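Local coordinates for putative esterase (Uncultured bacterium, PDB 7C4D), which probably hydrolyses carboxylic ester bonds, as a putative marine bacterial carboxylesterase of the alpha/beta hydrolase fold, at residues S22-I28 and Y49-I55; I42-L46 and F263-L268; K100-W104 and I202-T207. Where two conformers were deposited one is given. Numbering follows the deposited sequence.

Interaction 1 of 3, residues S22-I28 and Y49-I55; sequences SGEPLII and YFQVYLI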
loop_
_atom_site.group_PDB
_atom_site.type_symbol
_atom_site.label_atom_id
_atom_site.label_comp_id
_atom_site.label_asym_id
_atom_site.label_seq_id
_atom_site.Cartn_x
_atom_site.Cartn_y
_atom_site.Cartn_z
ATOM N N SER A 22 13.657 -14.709 13.162
ATOM C CA SER A 22 13.090 -16.052 13.047
ATOM C C SER A 22 11.583 -16.049 12.777
ATOM O O SER A 22 10.873 -15.087 13.089
ATOM C CB SER A 22 13.483 -16.947 14.207
ATOM O OG SER A 22 12.883 -16.488 15.406
ATOM N N GLY A 23 11.128 -17.134 12.152
ATOM C CA GLY A 23 9.748 -17.280 11.711
ATOM C C GLY A 23 9.604 -17.278 10.191
ATOM O O GLY A 23 10.559 -17.029 9.446
ATOM N N GLU A 24 8.370 -17.506 9.739
ATOM C CA GLU A 24 8.060 -17.414 8.319
ATOM C C GLU A 24 8.214 -15.968 7.847
ATOM O O GLU A 24 8.010 -15.033 8.618
ATOM C CB GLU A 24 6.628 -17.860 8.062
ATOM C CG GLU A 24 6.327 -19.268 8.537
ATOM C CD GLU A 24 4.835 -19.543 8.426
ATOM O OE1 GLU A 24 4.072 -18.644 7.970
ATOM O OE2 GLU A 24 4.435 -20.649 8.774
ATOM N N PRO A 25 8.575 -15.722 6.571
ATOM C CA PRO A 25 8.714 -14.350 6.089
ATOM C C PRO A 25 7.331 -13.747 6.002
ATOM O O PRO A 25 6.339 -14.442 5.783
ATOM C CB PRO A 25 9.277 -14.489 4.678
ATOM C CG PRO A 25 9.873 -15.883 4.708
ATOM C CD PRO A 25 8.943 -16.714 5.557
ATOM N N LEU A 26 7.298 -12.435 6.221
ATOM C CA LEU A 26 6.087 -11.656 6.127
ATOM C C LEU A 26 6.484 -10.364 5.416
ATOM O O LEU A 26 7.287 -9.592 5.935
ATOM C CB LEU A 26 5.557 -11.424 7.546
ATOM C CG LEU A 26 4.345 -10.491 7.695
ATOM C CD1 LEU A 26 3.197 -10.948 6.827
ATOM C CD2 LEU A 26 3.892 -10.433 9.162
ATOM N N ILE A 27 5.905 -10.153 4.230
ATOM C CA ILE A 27 6.178 -8.976 3.428
ATOM C C ILE A 27 5.022 -8.001 3.592
ATOM O O ILE A 27 3.865 -8.404 3.402
ATOM C CB ILE A 27 6.413 -9.367 1.939
ATOM C CG1 ILE A 27 7.648 -10.254 1.772
ATOM C CG2 ILE A 27 6.497 -8.121 1.062
ATOM C CD1 ILE A 27 7.887 -10.813 0.367
ATOM N N ILE A 28 5.343 -6.730 3.910
ATOM C CA ILE A 28 4.307 -5.709 4.032
ATOM C C ILE A 28 4.485 -4.686 2.893
ATOM O O ILE A 28 5.594 -4.212 2.667
ATOM C CB ILE A 28 4.323 -5.078 5.440
ATOM C CG1 ILE A 28 4.327 -6.148 6.535
ATOM C CG2 ILE A 28 3.210 -4.065 5.681
ATOM C CD1 ILE A 28 4.186 -5.570 7.979
ATOM N N TYR A 49 7.194 -12.783 15.776
ATOM C CA TYR A 49 6.711 -14.059 15.284
ATOM C C TYR A 49 7.150 -14.326 13.841
ATOM O O TYR A 49 7.062 -15.455 13.353
ATOM C CB TYR A 49 5.187 -14.126 15.421
ATOM C CG TYR A 49 4.711 -13.711 16.788
ATOM C CD1 TYR A 49 4.857 -14.551 17.890
ATOM C CD2 TYR A 49 4.155 -12.463 16.987
ATOM C CE1 TYR A 49 4.487 -14.136 19.155
ATOM C CE2 TYR A 49 3.722 -12.065 18.238
ATOM C CZ TYR A 49 3.896 -12.904 19.325
ATOM O OH TYR A 49 3.436 -12.499 20.530
ATOM N N PHE A 50 7.583 -13.289 13.133
ATOM C CA PHE A 50 7.835 -13.438 11.702
ATOM C C PHE A 50 9.105 -12.688 11.356
ATOM O O PHE A 50 9.555 -11.879 12.162
ATOM C CB PHE A 50 6.660 -12.897 10.869
ATOM C CG PHE A 50 5.315 -13.572 11.095
ATOM C CD1 PHE A 50 4.940 -14.694 10.368
ATOM C CD2 PHE A 50 4.395 -13.047 11.984
ATOM C CE1 PHE A 50 3.706 -15.302 10.565
ATOM C CE2 PHE A 50 3.146 -13.631 12.153
ATOM C CZ PHE A 50 2.812 -14.784 11.477
ATOM N N GLN A 51 9.647 -12.967 10.161
ATOM C CA GLN A 51 10.731 -12.195 9.579
ATOM C C GLN A 51 10.092 -11.160 8.671
ATOM O O GLN A 51 9.731 -11.489 7.550
ATOM C CB GLN A 51 11.676 -13.129 8.814
ATOM C CG GLN A 51 12.389 -14.123 9.743
ATOM C CD GLN A 51 13.421 -14.908 8.980
ATOM O OE1 GLN A 51 14.431 -14.377 8.538
ATOM N NE2 GLN A 51 13.115 -16.159 8.721
ATOM N N VAL A 52 9.876 -9.952 9.202
ATOM C CA VAL A 52 9.087 -8.952 8.523
ATOM C C VAL A 52 9.966 -8.115 7.589
ATOM O O VAL A 52 10.969 -7.538 8.025
ATOM C CB VAL A 52 8.368 -8.046 9.534
ATOM C CG1 VAL A 52 7.455 -7.064 8.812
ATOM C CG2 VAL A 52 7.602 -8.848 10.593
ATOM N N TYR A 53 9.535 -8.018 6.321
ATOM C CA TYR A 53 10.173 -7.171 5.313
ATOM C C TYR A 53 9.284 -5.968 4.997
ATOM O O TYR A 53 8.132 -6.131 4.576
ATOM C CB TYR A 53 10.443 -7.964 4.038
ATOM C CG TYR A 53 11.451 -9.066 4.203
ATOM C CD1 TYR A 53 11.072 -10.298 4.704
ATOM C CD2 TYR A 53 12.785 -8.874 3.875
ATOM C CE1 TYR A 53 11.993 -11.310 4.875
ATOM C CE2 TYR A 53 13.724 -9.873 4.027
ATOM C CZ TYR A 53 13.315 -11.099 4.525
ATOM O OH TYR A 53 14.204 -12.119 4.653
ATOM N N LEU A 54 9.790 -4.772 5.321
ATOM C CA LEU A 54 9.092 -3.526 5.041
ATOM C C LEU A 54 9.678 -2.980 3.744
ATOM O O LEU A 54 10.821 -2.503 3.723
ATOM C CB LEU A 54 9.314 -2.528 6.177
ATOM C CG LEU A 54 8.922 -2.956 7.591
ATOM C CD1 LEU A 54 9.267 -1.844 8.547
ATOM C CD2 LEU A 54 7.431 -3.221 7.675
ATOM N N ILE A 55 8.892 -3.126 2.674
ATOM C CA ILE A 55 9.310 -2.841 1.306
ATOM C C ILE A 55 8.788 -1.454 0.940
ATOM O O ILE A 55 7.682 -1.076 1.358
ATOM C CB ILE A 55 8.752 -3.944 0.388
ATOM C CG1 ILE A 55 9.589 -5.226 0.462
ATOM C CG2 ILE A 55 8.573 -3.461 -1.036
ATOM C CD1 ILE A 55 10.868 -5.105 -0.237
HETATM O O HOH W 1 6.028 -17.506 11.801
HETATM O O HOH W 2 5.449 -1.285 2.920
#
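Strands 25-28 and 51-55 run side by side in the same direction, their axes 4.6 Å apart at closest approach and inclined by 22°. The backbone groups of Glu-24, Leu-26 and Ile-28 pair with those of Gln-51, Tyr-53 and Ile-55: Gln-51 N donates to Glu-24 O (3.1 Å), Leu-26 N to Gln-51 O (2.9 Å), Tyr-53 N to Leu-26 O (2.8 Å) and Ile-28 N to Tyr-53 O (2.9 Å). The run ends in a weak bond from Ile-55 N to Ile-28 O (3.5 Å), where a water donates to both Ile-28 O and Ile-55 O. At the other end, Gln-51 NE2 donates to Gly-23 O at 2.8 Å, and a second water accepts from Glu-24 N and donates to Tyr-49 O. Gly-23 has a positive phi (112°), at which a CB would press on the carbonyl of Ser-22 and also collide with Tyr-49 O. The pair closes a beta-alpha-beta crossover through helix 40-46, within the central sheet of the alpha/beta hydrolase fold. Each strand is also bonded on the side away from the other: Pro-25 and Ile-27 to strand 90-95, Val-52 and Leu-54 to Lys-19 and Arg-17. Of the polar ends, Glu-24 OE1 accepts from Asn-91 and Gln-51 OE1 from Lys-18. On the helix 40-46 side, Ile-28 CD1 packs 3.7 Å from Val-52 CG1, and Leu-26 CD2 makes an off-centre CH-pi contact 4.3 Å from the Phe-50 ring centroid.

Interaction 2 of 3, residues I42-L46 and F263-L268; sequences IANEL and FIQKTL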
loop_
_atom_site.group_PDB
_atom_site.type_symbol
_atom_site.label_atom_id
_atom_site.label_comp_id
_atom_site.label_asym_id
_atom_site.label_seq_id
_atom_site.Cartn_x
_atom_site.Cartn_y
_atom_site.Cartn_z
ATOM N N ILE A 42 3.549 -1.426 13.598
ATOM C CA ILE A 42 2.937 -2.741 13.437
ATOM C C ILE A 42 3.993 -3.854 13.317
ATOM O O ILE A 42 3.861 -4.909 13.949
ATOM C CB ILE A 42 1.832 -2.741 12.358
ATOM C CG1 ILE A 42 0.550 -2.178 12.962
ATOM C CG2 ILE A 42 1.604 -4.136 11.705
ATOM C CD1 ILE A 42 -0.272 -1.435 11.991
ATOM N N ALA A 43 5.093 -3.582 12.601
ATOM C CA ALA A 43 6.183 -4.522 12.426
ATOM C C ALA A 43 6.913 -4.733 13.746
ATOM O O ALA A 43 7.698 -5.679 13.870
ATOM C CB ALA A 43 7.182 -3.979 11.444
ATOM N N ASN A 44 6.766 -3.744 14.641
ATOM C CA ASN A 44 7.363 -3.823 15.966
ATOM C C ASN A 44 6.767 -4.989 16.743
ATOM O O ASN A 44 7.535 -5.746 17.262
ATOM C CB ASN A 44 7.379 -2.508 16.747
ATOM C CG ASN A 44 8.659 -1.724 16.498
ATOM O OD1 ASN A 44 9.670 -2.268 16.028
ATOM N ND2 ASN A 44 8.614 -0.429 16.779
ATOM N N GLU A 45 5.439 -5.143 16.763
ATOM C CA GLU A 45 4.781 -6.333 17.282
ATOM C C GLU A 45 4.997 -7.592 16.432
ATOM O O GLU A 45 5.397 -8.620 16.990
ATOM C CB GLU A 45 3.342 -6.007 17.658
ATOM C CG GLU A 45 3.336 -5.056 18.835
ATOM C CD GLU A 45 1.986 -4.702 19.414
ATOM O OE1 GLU A 45 1.144 -5.612 19.592
ATOM O OE2 GLU A 45 1.781 -3.515 19.700
ATOM N N LEU A 46 4.791 -7.510 15.099
ATOM C CA LEU A 46 4.820 -8.687 14.229
ATOM C C LEU A 46 6.193 -9.363 14.186
ATOM O O LEU A 46 6.262 -10.559 13.969
ATOM C CB LEU A 46 4.249 -8.391 12.836
ATOM C CG LEU A 46 2.803 -7.851 12.760
ATOM C CD1 LEU A 46 2.371 -7.658 11.309
ATOM C CD2 LEU A 46 1.825 -8.811 13.417
ATOM N N PHE A 263 -5.418 -4.084 14.546
ATOM C CA PHE A 263 -4.861 -4.551 13.291
ATOM C C PHE A 263 -4.023 -5.799 13.564
ATOM O O PHE A 263 -4.139 -6.807 12.885
ATOM C CB PHE A 263 -4.082 -3.447 12.572
ATOM C CG PHE A 263 -3.696 -3.831 11.164
ATOM C CD1 PHE A 263 -2.546 -4.562 10.909
ATOM C CD2 PHE A 263 -4.494 -3.478 10.088
ATOM C CE1 PHE A 263 -2.210 -4.956 9.615
ATOM C CE2 PHE A 263 -4.139 -3.843 8.792
ATOM C CZ PHE A 263 -3.024 -4.611 8.557
ATOM N N ILE A 264 -3.215 -5.726 14.611
ATOM C CA ILE A 264 -2.294 -6.785 14.978
ATOM C C ILE A 264 -3.064 -8.024 15.433
ATOM O O ILE A 264 -2.692 -9.156 15.129
ATOM C CB ILE A 264 -1.317 -6.206 16.023
ATOM C CG1 ILE A 264 -0.319 -5.283 15.322
ATOM C CG2 ILE A 264 -0.584 -7.286 16.813
ATOM C CD1 ILE A 264 0.233 -4.190 16.187
ATOM N N GLN A 265 -4.159 -7.789 16.152
ATOM C CA GLN A 265 -5.001 -8.844 16.671
ATOM C C GLN A 265 -5.519 -9.695 15.520
ATOM O O GLN A 265 -5.319 -10.902 15.535
ATOM C CB GLN A 265 -6.054 -8.201 17.573
ATOM C CG GLN A 265 -7.429 -8.843 17.651
ATOM C CD GLN A 265 -8.342 -7.922 18.437
ATOM O OE1 GLN A 265 -7.929 -7.293 19.412
ATOM N NE2 GLN A 265 -9.587 -7.799 18.003
ATOM N N LYS A 266 -6.192 -9.063 14.547
ATOM C CA LYS A 266 -6.800 -9.767 13.425
ATOM C C LYS A 266 -5.769 -10.475 12.537
ATOM O O LYS A 266 -6.052 -11.565 12.060
ATOM C CB LYS A 266 -7.635 -8.795 12.608
ATOM C CG LYS A 266 -8.777 -8.175 13.388
ATOM C CD LYS A 266 -9.600 -9.168 14.158
ATOM C CE LYS A 266 -10.875 -8.546 14.689
ATOM N NZ LYS A 266 -11.597 -9.505 15.559
ATOM N N THR A 267 -4.597 -9.860 12.359
ATOM C CA THR A 267 -3.454 -10.386 11.623
ATOM C C THR A 267 -2.921 -11.638 12.327
ATOM O O THR A 267 -2.683 -12.655 11.673
ATOM C CB THR A 267 -2.373 -9.293 11.481
ATOM O OG1 THR A 267 -2.891 -8.201 10.717
ATOM C CG2 THR A 267 -1.034 -9.763 10.940
ATOM N N LEU A 268 -2.727 -11.584 13.661
ATOM C CA LEU A 268 -2.130 -12.717 14.381
ATOM C C LEU A 268 -3.105 -13.869 14.542
ATOM O O LEU A 268 -2.682 -15.009 14.649
ATOM C CB LEU A 268 -1.527 -12.304 15.732
ATOM C CG LEU A 268 -0.224 -11.481 15.627
ATOM C CD1 LEU A 268 0.266 -10.952 16.986
ATOM C CD2 LEU A 268 0.898 -12.231 14.911
#
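Two helices of the alpha/beta hydrolase fold, the crossover helix 40-46 and the C-terminal helix 260-270, lie next to each other against one face of the central sheet. Their short segments come within 10.6 Å axis to axis and cross at -40°, a separation bridged entirely by side chains, with no hydrogen bond between them. Ile-264 is the main element of this packing. Its CB points at the opposing helix, and its CA is 6.8 Å from that of Ile-42, the nearest such pair. From there the side chain meets three residues of 42-46: its CD1 lies 3.8 Å from Ile-42 CG1, while its CG2 lies 4.4 Å from Leu-46 CD2 and 3.7 Å from Glu-45 OE1. The side chain of Ile-264 thus fits between Ile-42 and Leu-46, one helical turn apart, with the exposed Glu-45 beside it.

Leu-46 extends from the last turn of its helix, and although its CB leaves sideways, its end reaches across. CD2 of Leu-46 sits 3.8 Å from Leu-268 CD2 and 3.9 Å from Thr-267 CG2; Leu-46 also packs on Val-52 and Ile-93 of the sheet beneath. Ile-42, one turn earlier, brings CD1 to 4.0 Å from Phe-263 CD1, and Phe-263 itself meets Trp-39 edge-to-face and rests on Ile-93 and Leu-220. Thr-267 can present its methyl to Leu-46 because its hydroxyl is turned back into its own helix, where OG1 donates to Phe-263 O at 2.9 Å.

Interaction 3 of 3, residues K100-W104 and I202-T207; sequences KTAMW and IMSGIT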
loop_
_atom_site.group_PDB
_atom_site.type_symbol
_atom_site.label_atom_id
_atom_site.label_comp_id
_atom_site.label_asym_id
_atom_site.label_seq_id
_atom_site.Cartn_x
_atom_site.Cartn_y
_atom_site.Cartn_z
ATOM N N LYS A 100 -3.573 -4.414 -3.979
ATOM C CA LYS A 100 -3.787 -4.853 -5.360
ATOM C C LYS A 100 -2.545 -5.520 -5.921
ATOM O O LYS A 100 -2.644 -6.542 -6.604
ATOM C CB LYS A 100 -4.237 -3.705 -6.260
ATOM C CG LYS A 100 -5.727 -3.728 -6.552
ATOM C CD LYS A 100 -6.272 -2.441 -7.121
ATOM C CE LYS A 100 -7.783 -2.444 -7.055
ATOM N NZ LYS A 100 -8.367 -1.210 -7.595
ATOM N N THR A 101 -1.368 -4.936 -5.653
ATOM C CA THR A 101 -0.119 -5.580 -6.058
ATOM C C THR A 101 -0.070 -6.990 -5.491
ATOM O O THR A 101 0.291 -7.940 -6.180
ATOM C CB THR A 101 1.082 -4.738 -5.591
ATOM O OG1 THR A 101 1.017 -3.448 -6.190
ATOM C CG2 THR A 101 2.441 -5.330 -5.861
ATOM N N ALA A 102 -0.475 -7.123 -4.219
ATOM C CA ALA A 102 -0.349 -8.408 -3.550
ATOM C C ALA A 102 -1.319 -9.411 -4.178
ATOM O O ALA A 102 -0.946 -10.546 -4.424
ATOM C CB ALA A 102 -0.570 -8.225 -2.056
ATOM N N MET A 103 -2.553 -8.973 -4.457
ATOM C CA MET A 103 -3.538 -9.821 -5.113
ATOM C C MET A 103 -3.073 -10.230 -6.521
ATOM O O MET A 103 -3.134 -11.423 -6.834
ATOM C CB MET A 103 -4.894 -9.123 -5.156
ATOM C CG MET A 103 -5.601 -9.138 -3.838
ATOM S SD MET A 103 -7.289 -8.553 -4.000
ATOM C CE MET A 103 -7.076 -6.768 -4.032
ATOM N N TRP A 104 -2.526 -9.269 -7.308
ATOM C CA TRP A 104 -1.940 -9.551 -8.624
ATOM C C TRP A 104 -0.860 -10.616 -8.499
ATOM O O TRP A 104 -0.936 -11.640 -9.173
ATOM C CB TRP A 104 -1.353 -8.287 -9.273
ATOM C CG TRP A 104 -2.287 -7.605 -10.219
ATOM C CD1 TRP A 104 -3.358 -6.824 -9.899
ATOM C CD2 TRP A 104 -2.240 -7.660 -11.658
ATOM N NE1 TRP A 104 -3.978 -6.378 -11.035
ATOM C CE2 TRP A 104 -3.314 -6.873 -12.131
ATOM C CE3 TRP A 104 -1.387 -8.273 -12.584
ATOM C CZ2 TRP A 104 -3.561 -6.700 -13.496
ATOM C CZ3 TRP A 104 -1.636 -8.102 -13.930
ATOM C CH2 TRP A 104 -2.710 -7.329 -14.379
ATOM N N ILE A 202 -3.813 2.539 -11.486
ATOM C CA ILE A 202 -3.778 2.365 -10.046
ATOM C C ILE A 202 -5.192 2.060 -9.550
ATOM O O ILE A 202 -5.349 1.285 -8.600
ATOM C CB ILE A 202 -3.133 3.599 -9.383
ATOM C CG1 ILE A 202 -1.620 3.647 -9.614
ATOM C CG2 ILE A 202 -3.463 3.705 -7.894
ATOM C CD1 ILE A 202 -1.003 4.944 -9.115
ATOM N N MET A 203 -6.208 2.612 -10.249
ATOM C CA MET A 203 -7.606 2.486 -9.823
ATOM C C MET A 203 -8.334 1.345 -10.544
ATOM O O MET A 203 -9.497 1.101 -10.245
ATOM C CB MET A 203 -8.422 3.767 -9.997
ATOM C CG MET A 203 -7.880 4.951 -9.256
ATOM S SD MET A 203 -8.195 4.794 -7.501
ATOM C CE MET A 203 -6.834 5.733 -6.833
ATOM N N SER A 204 -7.626 0.608 -11.407
ATOM C CA SER A 204 -8.194 -0.426 -12.255
ATOM C C SER A 204 -8.397 -1.734 -11.488
ATOM O O SER A 204 -7.691 -2.014 -10.512
ATOM C CB SER A 204 -7.327 -0.650 -13.458
ATOM O OG SER A 204 -6.211 -1.428 -13.086
ATOM N N GLY A 205 -9.343 -2.541 -11.992
ATOM C CA GLY A 205 -9.757 -3.801 -11.404
ATOM C C GLY A 205 -8.853 -4.930 -11.862
ATOM O O GLY A 205 -8.211 -4.803 -12.899
ATOM N N ILE A 206 -8.798 -6.013 -11.075
ATOM C CA ILE A 206 -7.975 -7.159 -11.425
ATOM C C ILE A 206 -8.696 -7.951 -12.512
ATOM O O ILE A 206 -9.841 -8.361 -12.346
ATOM C CB ILE A 206 -7.616 -8.020 -10.193
ATOM C CG1 ILE A 206 -7.016 -7.177 -9.065
ATOM C CG2 ILE A 206 -6.681 -9.150 -10.582
ATOM C CD1 ILE A 206 -6.763 -7.945 -7.788
ATOM N N THR A 207 -8.014 -8.134 -13.639
ATOM C CA THR A 207 -8.547 -8.915 -14.742
ATOM C C THR A 207 -7.423 -9.776 -15.298
ATOM O O THR A 207 -6.246 -9.459 -15.111
ATOM C CB THR A 207 -9.244 -8.048 -15.810
ATOM O OG1 THR A 207 -8.821 -6.686 -15.713
ATOM C CG2 THR A 207 -10.759 -8.090 -15.749
#
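Lys-100 sends an extended side chain from helix 97-108 to the peptide chain that follows helix 199-203. Its NZ donates to Ser-204 O at 3.1 Å and bonds as well to the carbonyl of Gly-124, so that one ammonium holds the backbone at both Ser-204 and Gly-124 to the helix; Met-203 O, at 3.7 Å from NZ, is merely close. Farther back, Lys-100 CG is 4.5 Å from Ile-206 CG1. Thr-101 and Ala-102 take no part; Thr-101 touches Tyr-71 and Met-74, and Ala-102 packs on Leu-116 of the central sheet. In the alpha/beta hydrolase fold this is the helix entered from the nucleophile elbow, and the Gly-94, Ser-96, Gly-98 pattern that runs into its first turn is consistent with that role; 202-207 packs beside it and is held by backbone hydrogen bonds of Met-203 with Tyr-126 and of Ile-206 with Pro-123. Met-103 meets Ile-206 tightly, with its CB 3.4 Å from Ile-206 CD1. Trp-104 completes the grip on this isoleucine. Ile-206 CG2 lies over the face of the Trp-104 five-membered ring, 4.2 Å from its centroid in a CH-pi contact, and Ile-206 CG1 is 3.7 Å from Trp-104 NE1. Burial against this hydrocarbon leaves Trp-104 NE1 without a polar partner in the model, while the indole also meets the ring of Tyr-71.

Interactions 1 and 2 form one continuous layered packing, their centres about 11 Å apart. Helix 40-46 links the two strands of interaction 1 along the chain and supplies half of interaction 2. Direct contacts join them: Leu-26 CD2 to Leu-46 CD1 and Phe-50 CE2 to Leu-268 CD2, both 3.8 Å, and Leu-54 CD2 to Ala-43 CB at 3.9 Å. Interaction 3 stands apart, its centre about 22 and 24 Å from those of interactions 1 and 2, nearest atoms about 7 and 11 Å apart. The probable Ser-96, His-253, Asp-120 triad lies near, without touching, the side chains of Phe-263 and Met-203, the latter about 4 Å from a bound acetate, probably from the crystallisation liquor.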